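Local coordinates for BluB-like flavoprotein (Clostridium difficile 630, PDB 3EO8), which binds flavin mononucleotide and, as a member of the nitroreductase family, is probably an FMN-dependent oxidoreductase, at residues A37-G40 and K41-N45; R53-L56 and M57-A61; K77-V80 and D81-N84; N167-A170 and D171-E174; A175-E178 and A179-F183. All coordinates share one frame; numbering follows the deposited sequence. Where two conformers were deposited one is given.

Interaction 1 (A37-G40 and K41-N45). With FMN (flavin mononucleotide), chain K; ACT (acetate ion), chain H.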
loop_
_atom_site.group_PDB
_atom_site.type_symbol
_atom_site.label_atom_id
_atom_site.label_comp_id
_atom_site.label_asym_id
_atom_site.label_seq_id
_atom_site.Cartn_x
_atom_site.Cartn_y
_atom_site.Cartn_z
ATOM N N ALA A 37 -0.994 9.637 -6.418
ATOM C CA ALA A 37 -1.360 8.952 -5.182
ATOM C C ALA A 37 -0.788 9.676 -3.983
ATOM O O ALA A 37 0.277 10.296 -4.086
ATOM C CB ALA A 37 -0.835 7.514 -5.200
ATOM N N PRO A 38 -1.454 9.554 -2.823
ATOM C CA PRO A 38 -0.905 10.144 -1.621
ATOM C C PRO A 38 0.306 9.331 -1.212
ATOM O O PRO A 38 0.429 8.165 -1.623
ATOM C CB PRO A 38 -2.037 9.996 -0.606
ATOM C CG PRO A 38 -2.813 8.741 -1.083
ATOM C CD PRO A 38 -2.704 8.806 -2.583
ATOM N N SER A 39 1.202 9.948 -0.466
ATOM C CA SER A 39 2.343 9.258 0.070
ATOM C C SER A 39 2.862 9.954 1.303
ATOM O O SER A 39 2.709 11.157 1.441
ATOM C CB SER A 39 3.444 9.146 -0.997
ATOM O OG SER A 39 3.967 10.414 -1.339
ATOM N N GLY A 40 3.515 9.200 2.183
ATOM C CA GLY A 40 4.002 9.755 3.441
ATOM C C GLY A 40 4.940 10.916 3.196
ATOM O O GLY A 40 5.942 10.770 2.503
ATOM N N LYS A 41 4.598 12.082 3.748
ATOM C CA LYS A 41 5.411 13.293 3.610
ATOM C C LYS A 41 5.752 13.583 2.133
ATOM O O LYS A 41 6.809 14.126 1.811
ATOM C CB LYS A 41 6.661 13.173 4.496
ATOM C CG LYS A 41 6.346 13.333 5.976
ATOM C CD LYS A 41 7.570 13.281 6.875
ATOM C CE LYS A 41 7.156 13.142 8.359
ATOM N NZ LYS A 41 8.341 13.149 9.313
ATOM N N ASN A 42 4.821 13.247 1.241
ATOM C CA ASN A 42 4.996 13.456 -0.210
ATOM C C ASN A 42 6.271 12.825 -0.761
ATOM O O ASN A 42 6.837 13.336 -1.714
ATOM C CB ASN A 42 4.960 14.951 -0.565
ATOM C CG ASN A 42 4.585 15.210 -2.015
ATOM O OD1 ASN A 42 3.796 14.471 -2.631
ATOM N ND2 ASN A 42 5.160 16.263 -2.580
ATOM N N ILE A 43 6.703 11.708 -0.168
ATOM C CA ILE A 43 7.923 11.033 -0.594
ATOM C C ILE A 43 7.843 10.509 -2.034
ATOM O O ILE A 43 8.866 10.435 -2.709
ATOM C CB ILE A 43 8.330 9.897 0.369
ATOM C CG1 ILE A 43 9.707 9.355 -0.002
ATOM C CG2 ILE A 43 7.276 8.787 0.373
ATOM C CD1 ILE A 43 10.318 8.463 1.080
ATOM N N GLN A 44 6.643 10.175 -2.517
ATOM C CA GLN A 44 6.483 9.657 -3.864
ATOM C C GLN A 44 7.559 8.624 -4.174
ATOM O O GLN A 44 8.288 8.741 -5.156
ATOM C CB GLN A 44 6.519 10.769 -4.891
ATOM C CG GLN A 44 5.471 11.851 -4.681
ATOM C CD GLN A 44 5.848 13.145 -5.371
ATOM O OE1 GLN A 44 5.551 13.337 -6.542
ATOM N NE2 GLN A 44 6.499 14.042 -4.642
ATOM N N ASN A 45 7.604 7.578 -3.355
ATOM C CA ASN A 45 8.661 6.580 -3.427
ATOM C C ASN A 45 8.366 5.532 -4.461
ATOM O O ASN A 45 8.067 4.374 -4.143
ATOM C CB ASN A 45 8.897 5.913 -2.051
ATOM C CG ASN A 45 7.617 5.301 -1.428
ATOM O OD1 ASN A 45 6.487 5.822 -1.602
ATOM N ND2 ASN A 45 7.796 4.182 -0.704
HETATM N N1 FMN K . -0.784 13.516 6.239
HETATM C C2 FMN K . -0.791 14.072 7.497
HETATM O O2 FMN K . -1.089 15.264 7.638
HETATM N N3 FMN K . -0.461 13.309 8.601
HETATM C C4 FMN K . -0.106 11.981 8.471
HETATM O O4 FMN K . 0.064 11.308 9.491
HETATM C C4A FMN K . -0.061 11.410 7.204
HETATM N N5 FMN K . 0.291 10.089 6.996
HETATM C C5A FMN K . 0.281 9.522 5.746
HETATM C C6 FMN K . 0.575 8.162 5.564
HETATM C C7 FMN K . 0.583 7.602 4.290
HETATM C C7M FMN K . 0.633 6.099 4.200
HETATM C C8 FMN K . 0.189 8.363 3.197
HETATM C C8M FMN K . -0.228 7.689 1.894
HETATM C C9 FMN K . -0.117 9.723 3.377
HETATM C C9A FMN K . -0.106 10.299 4.640
HETATM N N10 FMN K . -0.384 11.633 4.829
HETATM C C10 FMN K . -0.424 12.184 6.096
HETATM C "C1'" FMN K . -0.677 12.543 3.667
HETATM C "C2'" FMN K . 0.564 13.069 2.929
HETATM O "O2'" FMN K . 1.247 14.092 3.705
HETATM C "C3'" FMN K . 0.148 13.637 1.552
HETATM O "O3'" FMN K . -0.416 12.616 0.752
HETATM C "C4'" FMN K . 1.314 14.257 0.762
HETATM O "O4'" FMN K . 1.917 15.338 1.424
HETATM C "C5'" FMN K . 0.829 14.815 -0.567
HETATM O "O5'" FMN K . -0.185 15.771 -0.391
HETATM P P FMN K . -1.621 15.514 -1.099
HETATM O O1P FMN K . -2.539 16.667 -0.762
HETATM O O2P FMN K . -2.127 14.198 -0.551
HETATM O O3P FMN K . -1.441 15.442 -2.589
HETATM C C ACT H . 2.852 13.153 6.508
HETATM O O ACT H . 2.806 12.132 5.834
HETATM O OXT ACT H . 2.667 14.167 5.859
HETATM C CH3 ACT H . 3.105 13.149 7.978
HETATM O O HOH W 1 2.323 12.204 -2.591
#
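Ser39 OG is gripped by two partners: it accepts the backbone N-H of Gln44, OG to N 2.9 Å with a nearly straight N-H...O angle of 162°, and it shares a hydrogen bond of 2.7 Å with a water. The same water is hydrogen-bonded to Asn42 OD1, 2.7 Å away, and links the Ser39 hydroxyl to the side-chain amide of Asn42, three residues on. The hydroxyl sits between the backbone N and the carbonyl carbon of its own residue (chi1 66°), which turns it into the loop that follows. Two overlapping beta turns, Ser39 to Asn42 and Gly40 to Ile43, shape this loop. Asn42 N donates to Ser39 O at 3.0 Å and Ile43 N to Gly40 O at 2.9 Å, each donor lying well above the carbonyl plane; Lys41 and Asn42 both have positive phi. Ile43 CG2 lies against Gly40 O, and Gln44 NE2 donates to Asn42 O. The loop lines the flavin pocket: Ser39 N makes a weak hydrogen bond of 3.3 Å to the ribityl O3' of FMN, Pro38 CB packs beside the same oxygen, and Lys41 N donates to an acetate oxygen, N to O 2.8 Å, the ion probably coming from the crystallisation liquor. Asn42 and Gln44 bond to Ser207 O and Lys209 N of the second subunit, which also supplies other hydrogen-bond partners of the flavin, among them Ser165 and Lys208. Within its own chain the loop connects helix 24-35 to strand 47-51 and rests on helix 137-155, where Ser141 OG bonds to Gly40 N.

Interaction 2 (R53-L56 and M57-A61)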
loop_
_atom_site.group_PDB
_atom_site.type_symbol
_atom_site.label_atom_id
_atom_site.label_comp_id
_atom_site.label_asym_id
_atom_site.label_seq_id
_atom_site.Cartn_x
_atom_site.Cartn_y
_atom_site.Cartn_z
ATOM N N ARG A 53 10.326 -5.315 -24.256
ATOM C CA ARG A 53 11.347 -6.106 -24.947
ATOM C C ARG A 53 11.252 -7.562 -24.498
ATOM O O ARG A 53 11.484 -7.885 -23.347
ATOM C CB ARG A 53 12.747 -5.531 -24.680
ATOM C CG ARG A 53 13.797 -6.003 -25.666
ATOM C CD ARG A 53 15.216 -5.793 -25.142
ATOM N NE ARG A 53 15.571 -4.384 -25.009
ATOM C CZ ARG A 53 16.489 -3.899 -24.175
ATOM N NH1 ARG A 53 17.146 -4.691 -23.333
ATOM N NH2 ARG A 53 16.733 -2.603 -24.159
ATOM N N ARG A 54 10.897 -8.453 -25.430
ATOM C CA ARG A 54 10.616 -9.860 -25.069
ATOM C C ARG A 54 11.811 -10.527 -24.437
ATOM O O ARG A 54 11.662 -11.256 -23.454
ATOM C CB ARG A 54 10.198 -10.736 -26.249
ATOM C CG ARG A 54 8.908 -10.387 -26.934
ATOM C CD ARG A 54 7.704 -10.393 -25.995
ATOM N NE ARG A 54 7.630 -11.499 -25.051
ATOM C CZ ARG A 54 6.611 -11.661 -24.198
ATOM N NH1 ARG A 54 5.581 -10.809 -24.209
ATOM N NH2 ARG A 54 6.626 -12.675 -23.322
ATOM N N ASP A 55 13.003 -10.284 -24.975
ATOM C CA ASP A 55 14.145 -11.029 -24.477
ATOM C C ASP A 55 14.478 -10.647 -23.049
ATOM O O ASP A 55 15.012 -11.465 -22.319
ATOM C CB ASP A 55 15.373 -10.878 -25.366
ATOM C CG ASP A 55 16.053 -9.564 -25.169
ATOM O OD1 ASP A 55 15.527 -8.567 -25.705
ATOM O OD2 ASP A 55 17.084 -9.533 -24.443
ATOM N N LEU A 56 14.239 -9.391 -22.670
ATOM C CA LEU A 56 14.459 -8.966 -21.285
ATOM C C LEU A 56 13.431 -9.621 -20.356
ATOM O O LEU A 56 13.753 -10.086 -19.272
ATOM C CB LEU A 56 14.403 -7.434 -21.203
ATOM C CG LEU A 56 14.564 -6.756 -19.859
ATOM C CD1 LEU A 56 15.794 -7.261 -19.101
ATOM C CD2 LEU A 56 14.643 -5.250 -20.096
HETATM N N MSE A 57 12.179 -9.678 -20.796
HETATM C CA MSE A 57 11.132 -10.385 -20.031
HETATM C C MSE A 57 11.521 -11.844 -19.812
HETATM O O MSE A 57 11.301 -12.403 -18.734
HETATM C CB MSE A 57 9.776 -10.291 -20.768
HETATM C CG MSE A 57 9.188 -8.909 -20.707
HETATM SE SE MSE A 57 7.697 -8.621 -21.936
HETATM C CE MSE A 57 6.403 -9.598 -20.920
ATOM N N GLU A 58 12.136 -12.467 -20.809
ATOM C CA GLU A 58 12.514 -13.872 -20.672
ATOM C C GLU A 58 13.723 -13.998 -19.767
ATOM O O GLU A 58 13.852 -14.966 -19.006
ATOM C CB GLU A 58 12.853 -14.483 -22.031
ATOM C CG GLU A 58 11.669 -14.510 -22.992
ATOM C CD GLU A 58 10.665 -15.606 -22.686
ATOM O OE1 GLU A 58 10.964 -16.464 -21.811
ATOM O OE2 GLU A 58 9.581 -15.612 -23.332
ATOM N N LYS A 59 14.653 -13.046 -19.878
ATOM C CA LYS A 59 15.815 -13.042 -19.010
ATOM C C LYS A 59 15.432 -12.911 -17.540
ATOM O O LYS A 59 16.040 -13.527 -16.678
ATOM C CB LYS A 59 16.811 -11.944 -19.435
ATOM C CG LYS A 59 17.615 -12.345 -20.669
ATOM C CD LYS A 59 18.447 -11.212 -21.230
ATOM C CE LYS A 59 19.261 -11.655 -22.466
ATOM N NZ LYS A 59 18.419 -11.638 -23.703
ATOM N N ILE A 60 14.418 -12.113 -17.265
ATOM C CA ILE A 60 13.938 -11.882 -15.890
ATOM C C ILE A 60 13.325 -13.203 -15.390
ATOM O O ILE A 60 13.557 -13.638 -14.278
ATOM C CB ILE A 60 12.975 -10.683 -15.859
ATOM C CG1 ILE A 60 13.766 -9.372 -16.052
ATOM C CG2 ILE A 60 12.179 -10.616 -14.554
ATOM C CD1 ILE A 60 12.887 -8.178 -16.395
ATOM N N ALA A 61 12.578 -13.854 -16.256
ATOM C CA ALA A 61 11.943 -15.140 -15.914
ATOM C C ALA A 61 12.996 -16.169 -15.554
ATOM O O ALA A 61 12.899 -16.863 -14.525
ATOM C CB ALA A 61 11.053 -15.595 -17.081
HETATM O O HOH W 2 16.296 -13.945 -23.720
#
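Residues 54-61 form the first two turns of helix 54-75, which begins just after strand 47-51, with Arg53 at the N-cap position; the contacts along it are i to i+3 and i to i+4. Regular alpha-helical bonds carry the backbone, among them Met57 N to Arg53 O and Ile60 N to Leu56 O. Lys59 NZ makes a salt bridge to Asp55 OD2 at 2.6 Å, reaching the lone pair turned away from the other carboxylate oxygen. The lysine, which packs on helix 170-181, runs extended past the Asp55 carbonyl and bends only at its last torsion (chi4 81°), which swings the ammonium back to the aspartate. A water donating to Asp55 O, 3.1 Å away, accepts from the same NZ and closes a small polar ring. Leu56 and Ile60 meet through their CD1 atoms at 4.1 Å and pack against strand 47-51, while Leu56 also reaches Val176 and Thr181 of helix 170-181. Arg54 bends twice along its chain, which brings its guanidinium across the selenomethionine side chain; NH1 and NH2 donate to the carbonyls of Ala100 and Leu98, fixing the group's rotation. Glu58 OE2 stays 4.2 Å from Arg54 NH2, near the guanidinium plane but beyond a salt bridge. Over one face of that guanidinium lies the Met57 selenium, offset toward its rim, with the CE methyl 3.6 Å from Arg54 NH1.

Interaction 3 (K77-V80 and D81-N84)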
loop_
_atom_site.group_PDB
_atom_site.type_symbol
_atom_site.label_atom_id
_atom_site.label_comp_id
_atom_site.label_asym_id
_atom_site.label_seq_id
_atom_site.Cartn_x
_atom_site.Cartn_y
_atom_site.Cartn_z
ATOM N N LYS A 77 14.296 -31.949 0.112
ATOM C CA LYS A 77 14.917 -32.747 1.172
ATOM C C LYS A 77 14.052 -32.803 2.448
ATOM O O LYS A 77 14.256 -33.680 3.294
ATOM C CB LYS A 77 16.288 -32.184 1.533
ATOM C CG LYS A 77 17.283 -32.070 0.358
ATOM C CD LYS A 77 18.561 -31.290 0.751
ATOM C CE LYS A 77 19.420 -30.956 -0.481
ATOM N NZ LYS A 77 20.805 -30.565 -0.168
ATOM N N VAL A 78 13.110 -31.876 2.579
ATOM C CA VAL A 78 12.226 -31.779 3.759
ATOM C C VAL A 78 10.841 -32.299 3.406
ATOM O O VAL A 78 10.278 -33.117 4.128
ATOM C CB VAL A 78 12.074 -30.317 4.244
ATOM C CG1 VAL A 78 11.129 -30.227 5.433
ATOM C CG2 VAL A 78 13.410 -29.710 4.570
ATOM N N SER A 79 10.279 -31.817 2.302
ATOM C CA SER A 79 8.936 -32.201 1.915
ATOM C C SER A 79 8.725 -32.042 0.419
ATOM O O SER A 79 8.574 -30.925 -0.072
ATOM C CB SER A 79 7.908 -31.328 2.627
ATOM O OG SER A 79 6.644 -31.490 1.996
ATOM N N VAL A 80 8.661 -33.172 -0.275
ATOM C CA VAL A 80 8.488 -33.186 -1.716
ATOM C C VAL A 80 7.123 -32.580 -2.076
ATOM O O VAL A 80 7.004 -31.900 -3.089
ATOM C CB VAL A 80 8.638 -34.621 -2.270
ATOM C CG1 VAL A 80 8.168 -34.713 -3.748
ATOM C CG2 VAL A 80 10.089 -35.080 -2.155
ATOM N N ASP A 81 6.099 -32.795 -1.243
ATOM C CA ASP A 81 4.769 -32.262 -1.555
ATOM C C ASP A 81 4.759 -30.739 -1.460
ATOM O O ASP A 81 4.198 -30.038 -2.326
ATOM C CB ASP A 81 3.681 -32.807 -0.626
ATOM C CG ASP A 81 2.291 -32.287 -1.003
ATOM O OD1 ASP A 81 1.798 -32.639 -2.107
ATOM O OD2 ASP A 81 1.717 -31.481 -0.241
ATOM N N LYS A 82 5.384 -30.222 -0.411
ATOM C CA LYS A 82 5.496 -28.787 -0.268
ATOM C C LYS A 82 6.333 -28.201 -1.406
ATOM O O LYS A 82 5.964 -27.163 -1.955
ATOM C CB LYS A 82 6.073 -28.407 1.081
ATOM C CG LYS A 82 5.037 -28.472 2.191
ATOM C CD LYS A 82 5.661 -28.214 3.549
ATOM C CE LYS A 82 4.620 -28.324 4.671
ATOM N NZ LYS A 82 5.267 -28.472 6.006
ATOM N N ALA A 83 7.428 -28.866 -1.784
ATOM C CA ALA A 83 8.189 -28.405 -2.979
ATOM C C ALA A 83 7.293 -28.401 -4.224
ATOM O O ALA A 83 7.266 -27.422 -5.008
ATOM C CB ALA A 83 9.423 -29.260 -3.214
ATOM N N ASN A 84 6.535 -29.480 -4.408
ATOM C CA ASN A 84 5.589 -29.550 -5.538
ATOM C C ASN A 84 4.536 -28.475 -5.526
ATOM O O ASN A 84 4.183 -27.940 -6.593
ATOM C CB ASN A 84 4.916 -30.931 -5.598
ATOM C CG ASN A 84 5.830 -32.001 -6.173
ATOM O OD1 ASN A 84 6.841 -31.697 -6.800
ATOM N ND2 ASN A 84 5.467 -33.270 -5.971
HETATM O O HOH W 3 5.879 -34.646 1.287
#
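Ser79 and Lys82 meet in an N-terminal cap of helix 80-93, and hydrogen bonds make up most of the contact. Ser79 OG accepts from Lys82 N at 3.0 Å with an N-H...O angle of 162°. The hydroxyl lies opposite its own backbone N (chi1 166°), a setting that carries it over the start of the helix. Behind the cap Ala83 N donates to Ser79 O at 2.9 Å, and Asn84 N to Val80 O at 2.8 Å. A water takes the N-H of Asp81 at 3.1 Å and makes a weak bond to Ser79 OG.

Van der Waals contacts are few. The aliphatic chain of Lys82 leads off past the serine, its CB 3.3 Å from Ser79 OG and its CD 3.9 Å from Ser79 CB. Val80 and Asn84 point the same way, side by side, with Val80 CG1 3.8 Å from Asn84 ND2. Ala83 packs on Leu72 and Met75 of helix 54-75, while Lys82 also touches Leu121 of the second subunit.

Charged and amide ends look further along the helix, Asp81 OD2 to Arg85 in a salt bridge and Asn84 OD1 to Arg87. With a serine oxygen and a water accepting first-turn N-H groups, and the Asp81 carboxylate near the positive end of the helix dipole, the chemistry is that of a helix start held at the surface, where the aspartate would probably be favoured in its charged form.

Interaction 4 (N167-A170 and D171-E174). With ACT (acetate ion), chain I.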
loop_
_atom_site.group_PDB
_atom_site.type_symbol
_atom_site.label_atom_id
_atom_site.label_comp_id
_atom_site.label_asym_id
_atom_site.label_seq_id
_atom_site.Cartn_x
_atom_site.Cartn_y
_atom_site.Cartn_z
ATOM N N ASN A 167 9.751 -11.747 -5.440
ATOM C CA ASN A 167 10.718 -10.897 -4.736
ATOM C C ASN A 167 11.800 -11.634 -3.955
ATOM O O ASN A 167 12.784 -11.007 -3.586
ATOM C CB ASN A 167 10.031 -9.847 -3.841
ATOM C CG ASN A 167 9.395 -8.698 -4.640
ATOM O OD1 ASN A 167 9.745 -8.431 -5.780
ATOM N ND2 ASN A 167 8.452 -8.025 -4.019
ATOM N N TYR A 168 11.678 -12.942 -3.767
ATOM C CA TYR A 168 12.824 -13.736 -3.293
ATOM C C TYR A 168 13.996 -13.657 -4.310
ATOM O O TYR A 168 15.138 -13.978 -3.952
ATOM C CB TYR A 168 12.479 -15.213 -2.962
ATOM C CG TYR A 168 11.833 -15.986 -4.087
ATOM C CD1 TYR A 168 12.573 -16.429 -5.177
ATOM C CD2 TYR A 168 10.468 -16.254 -4.079
ATOM C CE1 TYR A 168 11.982 -17.101 -6.216
ATOM C CE2 TYR A 168 9.879 -16.949 -5.103
ATOM C CZ TYR A 168 10.625 -17.351 -6.186
ATOM O OH TYR A 168 10.028 -18.039 -7.229
ATOM N N ALA A 169 13.705 -13.225 -5.538
ATOM C CA ALA A 169 14.719 -13.024 -6.586
ATOM C C ALA A 169 14.880 -11.553 -7.021
ATOM O O ALA A 169 15.434 -11.271 -8.078
ATOM C CB ALA A 169 14.374 -13.858 -7.814
ATOM N N ALA A 170 14.424 -10.631 -6.200
ATOM C CA ALA A 170 14.456 -9.206 -6.544
ATOM C C ALA A 170 15.860 -8.713 -6.889
ATOM O O ALA A 170 16.038 -7.974 -7.877
ATOM C CB ALA A 170 13.839 -8.370 -5.419
ATOM N N ASP A 171 16.848 -9.090 -6.085
ATOM C CA ASP A 171 18.199 -8.646 -6.350
ATOM C C ASP A 171 18.683 -9.091 -7.718
ATOM O O ASP A 171 19.375 -8.355 -8.434
ATOM C CB ASP A 171 19.174 -9.201 -5.325
ATOM C CG ASP A 171 18.965 -8.662 -3.917
ATOM O OD1 ASP A 171 18.015 -7.888 -3.668
ATOM O OD2 ASP A 171 19.785 -9.032 -3.025
ATOM N N GLU A 172 18.336 -10.318 -8.088
ATOM C CA GLU A 172 18.777 -10.907 -9.338
ATOM C C GLU A 172 18.075 -10.286 -10.528
ATOM O O GLU A 172 18.678 -10.127 -11.574
ATOM C CB GLU A 172 18.526 -12.406 -9.339
ATOM C CG GLU A 172 19.478 -13.149 -8.389
ATOM C CD GLU A 172 19.127 -13.079 -6.931
ATOM O OE1 GLU A 172 18.034 -12.620 -6.558
ATOM O OE2 GLU A 172 19.979 -13.509 -6.108
ATOM N N ILE A 173 16.804 -9.957 -10.359
ATOM C CA ILE A 173 16.016 -9.232 -11.375
ATOM C C ILE A 173 16.620 -7.848 -11.643
ATOM O O ILE A 173 16.762 -7.429 -12.799
ATOM C CB ILE A 173 14.532 -9.075 -10.937
ATOM C CG1 ILE A 173 13.804 -10.453 -10.854
ATOM C CG2 ILE A 173 13.765 -8.165 -11.926
ATOM C CD1 ILE A 173 12.376 -10.345 -10.302
ATOM N N GLU A 174 16.948 -7.139 -10.567
ATOM C CA GLU A 174 17.584 -5.839 -10.656
ATOM C C GLU A 174 18.923 -5.905 -11.436
ATOM O O GLU A 174 19.202 -5.047 -12.282
ATOM C CB GLU A 174 17.840 -5.307 -9.255
ATOM C CG GLU A 174 16.551 -4.901 -8.497
ATOM C CD GLU A 174 16.771 -4.693 -7.006
ATOM O OE1 GLU A 174 17.953 -4.572 -6.575
ATOM O OE2 GLU A 174 15.744 -4.692 -6.266
HETATM C C ACT I . 17.422 -11.566 -3.199
HETATM O O ACT I . 16.700 -10.737 -3.780
HETATM O OXT ACT I . 18.016 -12.393 -3.939
HETATM C CH3 ACT I . 17.564 -11.584 -1.695
#
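Glu172 folds back from the first turn of its helix onto Ala169 and a bound acetate. CB rests 3.5 Å from Ala169 O. CG lies beside the backbone N, and a bend at chi2 (78°) then curls the chain back toward the start of the helix. CD follows at 3.3 Å from the acetate OXT. At the tip OE1 comes within 2.6 Å of that same acetate OXT, a separation at which one of the two acid groups probably holds a proton; OE1 also lies 3.3 Å from Ala169 O, with no hydrogen bond between them. The other oxygen, OE2, makes a salt bridge to Lys67 of helix 54-75, and Lys67 NZ bonds to the acetate as well, so one ammonium group bonds to both acid groups.

The setting is the N-terminus of helix 170-181, with Ala169 at the N-cap position after a short 3-10 segment at 167-168. Ala169 has no polar side chain to cap with, and here the acetate, probably from the crystallisation liquor, accepts the N-H of Asp171, N to O 2.8 Å, in a nearly straight bond (168°). Ile173 N and Glu174 N donate to the carbonyls of Ala169 and Ala170. Ile173 CG1 lies 3.3 Å from Ala169 O and its side chain packs on Leu190 of strand 189-197. The buried Glu174 runs extended past Ala170 to a salt bridge with Lys185 through OE1 and a hydrogen bond from Leu190 N to OE2.

Interaction 5 (A175-E178 and A179-F183)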
loop_
_atom_site.group_PDB
_atom_site.type_symbol
_atom_site.label_atom_id
_atom_site.label_comp_id
_atom_site.label_asym_id
_atom_site.label_seq_id
_atom_site.Cartn_x
_atom_site.Cartn_y
_atom_site.Cartn_z
ATOM N N ALA A 175 19.728 -6.925 -11.152
ATOM C CA ALA A 175 21.005 -7.138 -11.835
ATOM C C ALA A 175 20.834 -7.369 -13.335
ATOM O O ALA A 175 21.590 -6.834 -14.139
ATOM C CB ALA A 175 21.726 -8.316 -11.209
ATOM N N VAL A 176 19.859 -8.189 -13.717
ATOM C CA VAL A 176 19.539 -8.383 -15.140
ATOM C C VAL A 176 19.125 -7.079 -15.801
ATOM O O VAL A 176 19.613 -6.744 -16.882
ATOM C CB VAL A 176 18.397 -9.408 -15.344
ATOM C CG1 VAL A 176 17.929 -9.422 -16.812
ATOM C CG2 VAL A 176 18.859 -10.779 -14.869
ATOM N N LEU A 177 18.214 -6.342 -15.172
ATOM C CA LEU A 177 17.745 -5.087 -15.751
ATOM C C LEU A 177 18.910 -4.149 -15.991
ATOM O O LEU A 177 19.016 -3.532 -17.058
ATOM C CB LEU A 177 16.744 -4.413 -14.807
ATOM C CG LEU A 177 16.176 -3.089 -15.271
ATOM C CD1 LEU A 177 15.364 -3.279 -16.572
ATOM C CD2 LEU A 177 15.318 -2.481 -14.160
ATOM N N GLU A 178 19.766 -4.034 -14.983
ATOM C CA GLU A 178 20.940 -3.141 -15.053
ATOM C C GLU A 178 21.898 -3.574 -16.173
ATOM O O GLU A 178 22.322 -2.757 -16.984
ATOM C CB GLU A 178 21.670 -3.150 -13.720
ATOM C CG GLU A 178 22.830 -2.196 -13.601
ATOM C CD GLU A 178 23.383 -2.180 -12.186
ATOM O OE1 GLU A 178 22.632 -1.796 -11.228
ATOM O OE2 GLU A 178 24.547 -2.577 -12.018
ATOM N N ALA A 179 22.185 -4.870 -16.224
ATOM C CA ALA A 179 23.126 -5.407 -17.199
ATOM C C ALA A 179 22.645 -5.229 -18.650
ATOM O O ALA A 179 23.471 -5.048 -19.560
ATOM C CB ALA A 179 23.416 -6.860 -16.905
ATOM N N GLU A 180 21.330 -5.283 -18.850
ATOM C CA GLU A 180 20.725 -5.299 -20.180
ATOM C C GLU A 180 20.229 -3.938 -20.698
ATOM O O GLU A 180 19.940 -3.809 -21.892
ATOM C CB GLU A 180 19.528 -6.261 -20.196
ATOM C CG GLU A 180 19.856 -7.700 -19.938
ATOM C CD GLU A 180 20.715 -8.335 -21.021
ATOM O OE1 GLU A 180 20.565 -8.014 -22.215
ATOM O OE2 GLU A 180 21.540 -9.183 -20.651
ATOM N N THR A 181 20.112 -2.944 -19.826
ATOM C CA THR A 181 19.523 -1.666 -20.198
ATOM C C THR A 181 20.302 -0.425 -19.744
ATOM O O THR A 181 20.000 0.673 -20.189
ATOM C CB THR A 181 18.102 -1.513 -19.586
ATOM O OG1 THR A 181 18.189 -1.343 -18.168
ATOM C CG2 THR A 181 17.192 -2.709 -19.908
ATOM N N GLY A 182 21.247 -0.566 -18.821
ATOM C CA GLY A 182 21.875 0.596 -18.233
ATOM C C GLY A 182 21.073 1.309 -17.147
ATOM O O GLY A 182 21.544 2.312 -16.621
ATOM N N PHE A 183 19.878 0.821 -16.795
ATOM C CA PHE A 183 19.063 1.465 -15.778
ATOM C C PHE A 183 19.813 1.507 -14.463
ATOM O O PHE A 183 20.315 0.479 -14.041
ATOM C CB PHE A 183 17.746 0.695 -15.593
ATOM C CG PHE A 183 16.850 1.267 -14.540
ATOM C CD1 PHE A 183 16.108 2.404 -14.791
ATOM C CD2 PHE A 183 16.778 0.698 -13.282
ATOM C CE1 PHE A 183 15.289 2.940 -13.824
ATOM C CE2 PHE A 183 15.950 1.249 -12.318
ATOM C CZ PHE A 183 15.214 2.352 -12.594
HETATM O O HOH W 4 20.266 -0.472 -11.526
#
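Leu177 O takes the hydroxyl of Thr181 in a short hydrogen bond, 2.6 Å from OG1, and is approached by two backbone donors besides. Thr181 N and Glu180 N both point to it in weak bonds, the latter at 3.4 Å, so three donors gather round one carbonyl. Glu180 N has a better acceptor in Val176 O at 3.0 Å, and Ala179 N is paired with Ala175 O. The hydroxyl comes in from above the carbonyl plane of Leu177, its OG1 lying between the backbone N and carbonyl carbon of Thr181 (chi1 70°). It also accepts the N-H of Phe183, 3.1 Å from OG1, which makes an ST turn.

This is the C-terminal end of helix 170-181, where the chain leaves through Gly182 with positive phi. Gly182 N still donates to Glu178 O at 3.1 Å, and the carbonyl of Phe183 is reached by a water that donates to it and to Glu178 OE1, 2.7 Å away. Glu180 O is probably hydrogen-bonded to NH1 of Arg53, in one conformer of that arginine. The apolar part of the contact has Leu177 CD1 against Thr181 CG2, and CD2 lies obliquely to the Phe183 ring, 3.6 Å from its CD2. The Phe183 ring meets that of Phe107 on strand 102-108, and Leu177 packs on Leu105 and Phe107 of the same strand.

In the fold
Interactions 4 and 5 occupy the two ends of helix 170-181, the first largely buried and charged, the second nearer the surface and built on backbone acceptors. Both lie against helix 54-75, interaction 5 at its start and interaction 4 further along: interaction 2 packs on interaction 5 through Leu56 with Val176 and Thr181, and on interaction 4 through Ile60 with Ile173. Interaction 3, the most exposed, caps helix 80-93, its centre about 29 Å from that of interaction 2. A serine hydroxyl serves this cap, whereas in interaction 4 acetate meets an amide. Interaction 1 stands apart, a partly buried loop that meets both the flavin and the second subunit.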